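Local coordinates for regulatory protein AsnC (Escherichia coli, PDB 2CG4) that activates transcription of asnA, regulates transcription of its own gene and represses gidA expression post-transcriptionally, binding DNA sequence-specifically and asparagine as a ligand, at residues G69-I74 and L139-N144. The protein carries 1 engineered substitution. Numbering follows the deposited sequence.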
loop_
_atom_site.group_PDB
_atom_site.type_symbol
_atom_site.label_atom_id
_atom_site.label_comp_id
_atom_site.label_asym_id
_atom_site.label_seq_id
_atom_site.Cartn_x
_atom_site.Cartn_y
_atom_site.Cartn_z
ATOM N N GLY A 69 -13.412 -9.297 -18.842
ATOM C CA GLY A 69 -12.493 -8.210 -19.129
ATOM C C GLY A 69 -11.734 -7.827 -17.880
ATOM O O GLY A 69 -12.211 -8.011 -16.757
ATOM N N CYS A 70 -10.541 -7.294 -18.062
ATOM C CA CYS A 70 -9.788 -6.835 -16.915
ATOM C C CYS A 70 -8.815 -5.714 -17.273
ATOM O O CYS A 70 -8.493 -5.508 -18.438
ATOM C CB CYS A 70 -9.087 -8.011 -16.251
ATOM S SG CYS A 70 -7.931 -8.849 -17.305
ATOM N N PHE A 71 -8.394 -4.964 -16.262
ATOM C CA PHE A 71 -7.217 -4.123 -16.353
ATOM C C PHE A 71 -6.101 -4.812 -15.597
ATOM O O PHE A 71 -6.344 -5.439 -14.565
ATOM C CB PHE A 71 -7.483 -2.751 -15.744
ATOM C CG PHE A 71 -8.484 -1.932 -16.512
ATOM C CD1 PHE A 71 -9.833 -1.965 -16.178
ATOM C CD2 PHE A 71 -8.075 -1.121 -17.567
ATOM C CE1 PHE A 71 -10.756 -1.201 -16.893
ATOM C CE2 PHE A 71 -8.994 -0.352 -18.281
ATOM C CZ PHE A 71 -10.335 -0.396 -17.945
ATOM N N ILE A 72 -4.886 -4.715 -16.130
ATOM C CA ILE A 72 -3.709 -5.253 -15.479
ATOM C C ILE A 72 -2.698 -4.133 -15.332
ATOM O O ILE A 72 -2.416 -3.415 -16.290
ATOM C CB ILE A 72 -3.132 -6.431 -16.293
ATOM C CG1 ILE A 72 -4.279 -7.359 -16.715
ATOM C CG2 ILE A 72 -2.079 -7.194 -15.504
ATOM C CD1 ILE A 72 -3.849 -8.586 -17.410
ATOM N N GLY A 73 -2.186 -3.948 -14.119
ATOM C CA GLY A 73 -1.053 -3.060 -13.909
ATOM C C GLY A 73 0.211 -3.889 -14.000
ATOM O O GLY A 73 0.348 -4.901 -13.326
ATOM N N ILE A 74 1.130 -3.487 -14.855
ATOM C CA ILE A 74 2.379 -4.225 -15.000
ATOM C C ILE A 74 3.482 -3.508 -14.233
ATOM O O ILE A 74 3.666 -2.306 -14.390
ATOM C CB ILE A 74 2.761 -4.398 -16.475
ATOM C CG1 ILE A 74 1.885 -5.479 -17.120
ATOM C CG2 ILE A 74 4.238 -4.753 -16.618
ATOM C CD1 ILE A 74 0.807 -4.930 -17.985
ATOM N N LEU A 139 -7.155 -6.288 -12.250
ATOM C CA LEU A 139 -8.444 -5.831 -11.677
ATOM C C LEU A 139 -9.634 -6.326 -12.515
ATOM O O LEU A 139 -9.955 -5.754 -13.553
ATOM C CB LEU A 139 -8.504 -4.302 -11.624
ATOM C CG LEU A 139 -7.597 -3.505 -10.678
ATOM C CD1 LEU A 139 -6.107 -3.767 -10.957
ATOM C CD2 LEU A 139 -7.913 -2.031 -10.829
ATOM N N ILE A 140 -10.290 -7.386 -12.061
ATOM C CA ILE A 140 -11.307 -8.032 -12.860
ATOM C C ILE A 140 -12.579 -7.196 -12.868
ATOM O O ILE A 140 -13.056 -6.745 -11.812
ATOM C CB ILE A 140 -11.574 -9.465 -12.361
ATOM C CG1 ILE A 140 -10.349 -10.340 -12.643
ATOM C CG2 ILE A 140 -12.827 -10.053 -13.002
ATOM C CD1 ILE A 140 -10.682 -11.768 -13.027
ATOM N N VAL A 141 -13.110 -6.959 -14.069
ATOM C CA VAL A 141 -14.350 -6.214 -14.217
ATOM C C VAL A 141 -15.516 -7.136 -13.914
ATOM O O VAL A 141 -15.648 -8.224 -14.491
ATOM C CB VAL A 141 -14.510 -5.574 -15.632
ATOM C CG1 VAL A 141 -15.739 -4.704 -15.680
ATOM C CG2 VAL A 141 -13.277 -4.750 -16.002
ATOM N N LEU A 142 -16.359 -6.700 -12.986
ATOM C CA LEU A 142 -17.480 -7.503 -12.550
ATOM C C LEU A 142 -18.733 -6.879 -13.117
ATOM O O LEU A 142 -19.738 -7.550 -13.324
ATOM C CB LEU A 142 -17.508 -7.589 -11.020
ATOM C CG LEU A 142 -16.368 -8.432 -10.425
ATOM C CD1 LEU A 142 -16.336 -8.402 -8.904
ATOM C CD2 LEU A 142 -16.435 -9.862 -10.917
ATOM N N GLN A 143 -18.634 -5.589 -13.412
ATOM C CA GLN A 143 -19.726 -4.812 -13.966
ATOM C C GLN A 143 -19.094 -3.653 -14.738
ATOM O O GLN A 143 -18.108 -3.068 -14.288
ATOM C CB GLN A 143 -20.630 -4.293 -12.831
ATOM C CG GLN A 143 -22.074 -4.006 -13.238
ATOM C CD GLN A 143 -22.917 -3.399 -12.112
ATOM O OE1 GLN A 143 -23.193 -2.192 -12.103
ATOM N NE2 GLN A 143 -23.340 -4.236 -11.168
ATOM N N ASN A 144 -19.649 -3.338 -15.908
ATOM C CA ASN A 144 -19.203 -2.205 -16.717
ATOM C C ASN A 144 -20.350 -1.310 -17.164
ATOM O O ASN A 144 -20.643 -1.251 -18.353
ATOM C CB ASN A 144 -18.457 -2.703 -17.961
ATOM C CG ASN A 144 -18.148 -1.584 -18.941
ATOM O OD1 ASN A 144 -17.831 -0.464 -18.545
ATOM N ND2 ASN A 144 -18.245 -1.881 -20.220
HETATM O O HOH W 1 -15.850 -8.885 -17.056
#
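Three direct backbone hydrogen bonds join 69-74 to 139-144 as antiparallel neighbours. Phe71 and Leu139 form the hydrogen-bonded pair: Leu139 N reaches Phe71 O at 2.6 Å, nearly along the C=O axis, whereas Phe71 N lies 3.2 Å from Leu139 O and approaches from above that carbonyl plane. The third bond, Val141 N to Gly69 O at 3.0 Å, lies in the carbonyl plane and is almost straight (N-H...O 164°). A water bridges Gly69 N and Val141 O, which at 5.0 Å are too far apart for a direct bond. Cys70 and Ile140 make the intervening non-hydrogen-bonded pair.

These two pairs occupy alternate faces. Leu139 CG is anti to the carbonyl carbon, and CB packs on Phe71 O at 3.8 Å; the side chain lies about 7 Å from a bound asparagine. Val141 CB points toward 69-74, and CG2, anti to the carbonyl carbon, approaches Gly69 O to 3.5 Å and Phe71 CD1, obliquely, to 4.4 Å. On the face opposite Phe71 and Leu139, Cys70 CB loosely meets Ile140 CG1.

Within the Lrp/AsnC ligand-binding domain, Leu119 of helix 116-127 covers the Cys70-Ile140 face, and Ile140 N hydrogen-bonds Thr102 OG1 of a second subunit, Thr102 being an asparagine-pocket residue. Phe71, on inner strand 68-76 between 107-113 and 133-147, meets the nearly parallel Phe108 ring (about 5°) and, edge-to-face, Tyr99 and Phe108 of the second subunit, placing this face at the interface.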